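Local coordinates for protein Na-K-Cl cotransporter (Methanosarcina acetivorans, PDB 3G40) that forms the cytoplasmic C-terminal domain of a prokaryotic cation-chloride cotransporter of the SLC12A family, which probably carries chloride together with cations across the membrane, at the interface of chains A and B. Residues are numbered along the deposited sequence; one frame, centred on the assembly and turned at random. Chains: chain A/B, Na-K-Cl cotransporter.

The interface of chains A and B. Residues chain A 147, 149-150; chain B 29, 31-32.
A:Gln149 lays its aliphatic stem against B:Glu32 and B:Arg31 where a loop of one C-terminal cytoplasmic domain of a cation-chloride cotransporter (SLC12A family) meets the first turn of helix 30-44 of the other. The patch belongs to a two-fold symmetric interface between copies of an alpha/beta domain, so it recurs with the chains exchanged; the full-length transporter may or may not pair in this way. The methylene CG of A:Gln149 packs on the carboxylate carbon CD of B:Glu32 at 3.5 Å, the amide and carboxylate planes being turned 45° apart. A bend at chi2 folds the B:Glu32 carboxylate back beside that stem. Glutamine suits this place because its methylenes can pack on the partner while its amide remains a polar end. The backbone oxygen O of A:Gln149 is linked to B:Glu32 through a water, which lies 2.7 Å from that O and 2.9 Å from carboxylate oxygen OE1; a long acidic side chain can thus offer both a packing surface and an oxygen for the bridging water.

On the other flank, CB of A:Gln149 lies 3.9 Å from CB of B:Arg31. The arginine chain, extended from CG to NE, runs roughly at right angles to the A:His147 side chain, and its CD meets imidazole carbon CE1 at 3.8 Å. In this patch the hydrocarbon part of the arginine makes the contact. The small side chain of A:Ala150 probably lets the loop come close to the helix; its CB lies 3.6 Å from the carbonyl O of B:Arg31.

A:His147 also braces its own loop. Its chi1 (-166°) carries the ring towards the loop and chi2 turns ND1 to the amides of A:Gln149 and A:Ala150; both N-H groups bond to it, tilted out of the ring plane as they share this nitrogen, the latter almost straight at 178°. Across the interface B:Asp29 acts as the N-cap of helix 30-44: its OD1 accepts a hydrogen bond from the backbone N of B:Arg31 at 3.0 Å, met from above the carboxylate plane.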
loop_
_atom_site.group_PDB
_atom_site.type_symbol
_atom_site.label_atom_id
_atom_site.label_comp_id
_atom_site.label_asym_id
_atom_site.label_seq_id
_atom_site.Cartn_x
_atom_site.Cartn_y
_atom_site.Cartn_z
ATOM N N HIS A 147 6.620 -5.470 -3.984
ATOM C CA HIS A 147 6.173 -6.842 -3.790
ATOM C C HIS A 147 4.658 -6.925 -3.921
ATOM O O HIS A 147 3.940 -6.149 -3.288
ATOM C CB HIS A 147 6.619 -7.383 -2.429
ATOM C CG HIS A 147 6.485 -8.866 -2.315
ATOM N ND1 HIS A 147 5.282 -9.479 -2.042
ATOM C CD2 HIS A 147 7.385 -9.861 -2.490
ATOM C CE1 HIS A 147 5.453 -10.789 -2.029
ATOM N NE2 HIS A 147 6.721 -11.046 -2.302
ATOM N N GLN A 149 2.390 -8.882 -2.883
ATOM C CA GLN A 149 1.592 -9.199 -1.696
ATOM C C GLN A 149 1.910 -8.263 -0.533
ATOM O O GLN A 149 1.009 -7.713 0.095
ATOM C CB GLN A 149 1.819 -10.645 -1.246
ATOM C CG GLN A 149 1.072 -11.685 -2.071
ATOM C CD GLN A 149 1.791 -12.046 -3.354
ATOM O OE1 GLN A 149 2.974 -12.387 -3.344
ATOM N NE2 GLN A 149 1.072 -11.987 -4.471
ATOM N N ALA A 150 3.196 -8.119 -0.229
ATOM C CA ALA A 150 3.621 -7.349 0.939
ATOM C C ALA A 150 3.577 -5.837 0.718
ATOM O O ALA A 150 3.510 -5.083 1.684
ATOM C CB ALA A 150 5.023 -7.764 1.377
ATOM N N ASP B 29 -0.642 -16.802 3.971
ATOM C CA ASP B 29 0.599 -16.240 3.453
ATOM C C ASP B 29 0.909 -14.967 4.227
ATOM O O ASP B 29 0.168 -13.989 4.119
ATOM C CB ASP B 29 0.430 -15.924 1.955
ATOM C CG ASP B 29 1.635 -15.193 1.357
ATOM O OD1 ASP B 29 2.667 -15.074 2.043
ATOM O OD2 ASP B 29 1.548 -14.738 0.192
ATOM N N ARG B 31 3.075 -12.709 3.848
ATOM C CA ARG B 31 3.368 -11.547 3.011
ATOM C C ARG B 31 2.099 -10.756 2.692
ATOM O O ARG B 31 2.121 -9.524 2.665
ATOM C CB ARG B 31 4.055 -11.974 1.715
ATOM C CG ARG B 31 5.405 -12.662 1.926
ATOM C CD ARG B 31 5.756 -13.463 0.687
ATOM N NE ARG B 31 6.933 -14.297 0.882
ATOM C CZ ARG B 31 7.207 -15.370 0.149
ATOM N NH1 ARG B 31 6.375 -15.739 -0.817
ATOM N NH2 ARG B 31 8.303 -16.078 0.387
ATOM N N GLU B 32 1.001 -11.465 2.437
ATOM C CA GLU B 32 -0.300 -10.818 2.255
ATOM C C GLU B 32 -0.702 -10.106 3.531
ATOM O O GLU B 32 -1.198 -8.980 3.501
ATOM C CB GLU B 32 -1.381 -11.835 1.886
ATOM C CG GLU B 32 -1.401 -12.238 0.425
ATOM C CD GLU B 32 -2.039 -11.190 -0.487
ATOM O OE1 GLU B 32 -2.586 -10.176 0.011
ATOM O OE2 GLU B 32 -1.997 -11.395 -1.717
HETATM O O HOH W 1 -1.716 -7.446 -0.117
#